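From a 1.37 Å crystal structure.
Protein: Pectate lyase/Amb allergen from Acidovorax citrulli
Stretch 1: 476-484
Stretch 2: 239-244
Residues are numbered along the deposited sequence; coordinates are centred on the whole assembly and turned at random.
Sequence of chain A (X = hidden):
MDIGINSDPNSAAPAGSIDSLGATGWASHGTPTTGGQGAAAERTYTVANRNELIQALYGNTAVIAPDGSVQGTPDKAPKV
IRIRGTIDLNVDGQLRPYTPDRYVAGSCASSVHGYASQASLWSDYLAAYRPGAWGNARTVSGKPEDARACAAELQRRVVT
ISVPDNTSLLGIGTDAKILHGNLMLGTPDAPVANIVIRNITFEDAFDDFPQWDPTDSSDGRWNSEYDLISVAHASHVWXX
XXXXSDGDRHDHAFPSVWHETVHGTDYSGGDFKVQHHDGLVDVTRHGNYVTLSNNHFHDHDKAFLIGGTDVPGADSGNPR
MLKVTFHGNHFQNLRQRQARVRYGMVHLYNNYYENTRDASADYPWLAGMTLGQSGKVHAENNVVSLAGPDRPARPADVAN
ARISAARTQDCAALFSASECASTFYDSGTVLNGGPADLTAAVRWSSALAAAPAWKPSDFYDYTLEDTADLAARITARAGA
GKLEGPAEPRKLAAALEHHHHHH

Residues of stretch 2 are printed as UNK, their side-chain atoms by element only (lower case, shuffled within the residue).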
# COMPACT_ATOMS: atom_id res chain seq x y z
N ALA A 476 13.99 16.99 1.25
CA ALA A 476 14.92 16.53 2.25
C ALA A 476 14.45 16.70 3.70
O ALA A 476 14.82 15.89 4.54
CB ALA A 476 16.28 17.21 2.07
N ARG A 477 13.66 17.74 3.99
CA ARG A 477 13.45 18.16 5.38
C ARG A 477 12.03 17.95 5.92
O ARG A 477 11.83 18.01 7.14
CB ARG A 477 13.84 19.63 5.53
CG ARG A 477 12.75 20.59 5.08
CD ARG A 477 13.28 21.96 4.70
NE ARG A 477 12.16 22.85 4.42
CZ ARG A 477 12.26 24.11 3.99
NH1 ARG A 477 13.45 24.65 3.75
NH2 ARG A 477 11.16 24.82 3.79
N ALA A 478 11.05 17.74 5.04
CA ALA A 478 9.65 17.74 5.48
C ALA A 478 9.21 16.40 6.06
O ALA A 478 9.76 15.35 5.74
CB ALA A 478 8.74 18.13 4.33
N GLY A 479 8.17 16.45 6.89
CA GLY A 479 7.49 15.24 7.33
C GLY A 479 7.91 14.68 8.67
O GLY A 479 8.70 15.27 9.44
N ALA A 480 7.36 13.51 8.97
CA ALA A 480 7.73 12.78 10.17
C ALA A 480 9.14 12.20 10.05
O ALA A 480 9.67 12.03 8.94
CB ALA A 480 6.71 11.66 10.43
N GLY A 481 9.74 11.89 11.19
CA GLY A 481 11.04 11.24 11.18
C GLY A 481 12.21 12.19 10.95
O GLY A 481 13.30 11.73 10.63
N LYS A 482 11.98 13.49 11.13
CA LYS A 482 13.01 14.50 10.89
C LYS A 482 13.41 15.23 12.18
O LYS A 482 14.58 15.50 12.42
CB LYS A 482 12.50 15.51 9.86
CG LYS A 482 12.13 14.93 8.52
CD LYS A 482 13.36 14.42 7.77
CE LYS A 482 12.98 13.88 6.41
NZ LYS A 482 14.15 13.32 5.70
N LEU A 483 12.43 15.55 13.03
CA LEU A 483 12.68 16.28 14.27
C LEU A 483 13.48 15.50 15.30
O LEU A 483 14.17 16.11 16.14
CB LEU A 483 11.35 16.69 14.91
CG LEU A 483 10.60 17.81 14.20
CD1 LEU A 483 9.23 17.99 14.84
CD2 LEU A 483 11.38 19.13 14.30
N GLU A 484 13.34 14.17 15.28
CA GLU A 484 14.02 13.32 16.25
C GLU A 484 14.82 12.24 15.56
O GLU A 484 14.47 11.80 14.46
CB GLU A 484 13.01 12.66 17.20
CG GLU A 484 12.27 13.62 18.12
CD GLU A 484 11.45 12.92 19.19
OE1 GLU A 484 11.26 11.68 19.14
OE2 GLU A 484 10.99 13.62 20.11
N UNK A 239 -0.13 21.79 13.16
CA UNK A 239 0.12 20.45 12.64
C UNK A 239 1.44 20.55 11.89
O UNK A 239 1.50 21.14 10.80
c UNK A 239 -0.69 18.74 10.95
c UNK A 239 -1.03 20.02 11.71
c UNK A 239 -2.33 19.91 12.53
c UNK A 239 -3.59 19.89 11.67
N UNK A 240 2.49 19.99 12.48
CA UNK A 240 3.84 20.26 12.02
C UNK A 240 4.70 18.99 11.93
O UNK A 240 4.72 18.17 12.85
o UNK A 240 6.26 22.25 11.71
o UNK A 240 6.84 20.90 13.36
c UNK A 240 4.52 21.23 13.01
c UNK A 240 5.98 21.48 12.67
N UNK A 241 5.43 18.84 10.82
CA UNK A 241 6.38 17.74 10.70
C UNK A 241 5.72 16.37 10.85
O UNK A 241 6.25 15.47 11.52
c UNK A 241 7.54 17.88 11.70
n UNK A 241 10.46 19.67 10.35
c UNK A 241 9.92 20.57 11.16
c UNK A 241 8.65 18.77 11.23
n UNK A 241 8.83 20.05 11.70
c UNK A 241 9.69 18.53 10.39
N UNK A 242 4.57 16.20 10.18
CA UNK A 242 3.91 14.89 10.12
C UNK A 242 3.91 14.43 8.68
O UNK A 242 4.17 15.21 7.75
c UNK A 242 2.46 14.97 10.60
n UNK A 242 1.90 16.80 12.09
c UNK A 242 2.35 15.54 11.99
o UNK A 242 2.66 14.86 12.98
N UNK A 243 3.62 13.15 8.49
CA UNK A 243 3.41 12.59 7.16
C UNK A 243 1.99 12.05 7.11
O UNK A 243 1.51 11.50 8.10
o UNK A 243 5.75 12.12 6.90
c UNK A 243 4.46 11.50 6.89
c UNK A 243 4.23 10.81 5.53
N UNK A 244 1.30 12.24 5.98
CA UNK A 244 -0.08 11.79 5.80
C UNK A 244 -0.20 11.13 4.44
O UNK A 244 0.31 11.67 3.46
c UNK A 244 -2.21 14.39 9.07
c UNK A 244 -1.27 15.36 9.32
c UNK A 244 -1.09 13.79 7.03
c UNK A 244 -2.12 13.62 7.93
c UNK A 244 -0.16 14.80 7.26
c UNK A 244 -0.25 15.58 8.41
c UNK A 244 -1.05 12.97 5.76
O HOH W 1 12.80 19.28 9.17

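Position 239 carries four side-chain carbons. The chain forks at the first, and one arm is two carbons long. None of these atoms reaches stretch 1. A beta-branched side chain of four carbons is isoleucine, Ile 239, buried in a strand.

Position 240 has two side-chain carbons, the second bearing two oxygens. This is a short carboxylate. Its CA-to-CB bond runs sideways, but the end of the side chain comes nearer to stretch 1. One carboxylate oxygen at 240 lies 4.0 Å from CD1 of Leu 483. The residue is Asp 240, and that oxygen is its OD2.

Position 241 has one carbon followed by a five-membered ring of three carbons and two nitrogens. CG of Leu 483 sits over one face of this ring, and the backbone O atoms of Gly 479 and Arg 477 lie at its edge. The ring is an imidazole, and the residue is His 241. With phi/psi of 59/45 it lies in the loop between strand residues 239-240 and 243-244. ND1 of His 241 donates a hydrogen bond to OD2 of Asp 240 at 2.7 Å. CG of Leu 483 is 3.8 Å from the centroid of the His 241 ring, in a CH-pi contact. A water O links NE2 of His 241 to O of Arg 477, at 2.6 Å from each, and donates to the carbonyl.

Position 242 has two carbons, the second carrying one oxygen and one nitrogen. This is a carboxamide on a short stem. Its CA-to-CB bond points away from stretch 1, and the side chain makes no contact there. The residue is Asn 242. Its polar side-chain atoms are satisfied elsewhere in the structure. The backbone makes the contact: CA of Gly 479 approaches O of Asn 242 at 3.3 Å in a CA-H...O contact.

Position 243 has one carbon that carries an oxygen and a methyl carbon. The oxygen at 243 is 3.0 Å from N of Ala 480. The residue is Thr 243, and its OG1 accepts a hydrogen bond from that amide.

Position 244 has one carbon and a six-carbon ring. It is Phe 244, buried and out of reach of stretch 1.

The contact is centred on His 241, which has the largest covered area. Its ring packs against Leu 483, while Ala 480 N to Thr 243 OG1 is the one direct hydrogen bond between the stretches. Gly 479 has no CB, which leaves room for OG1 of Thr 243. An ideal CB on Gly 479 would lie 2.9 Å from OG1 of Thr 243, a clash, and would also jam against the preceding carbonyl.

Stretch 2 239-244: IDHNTF
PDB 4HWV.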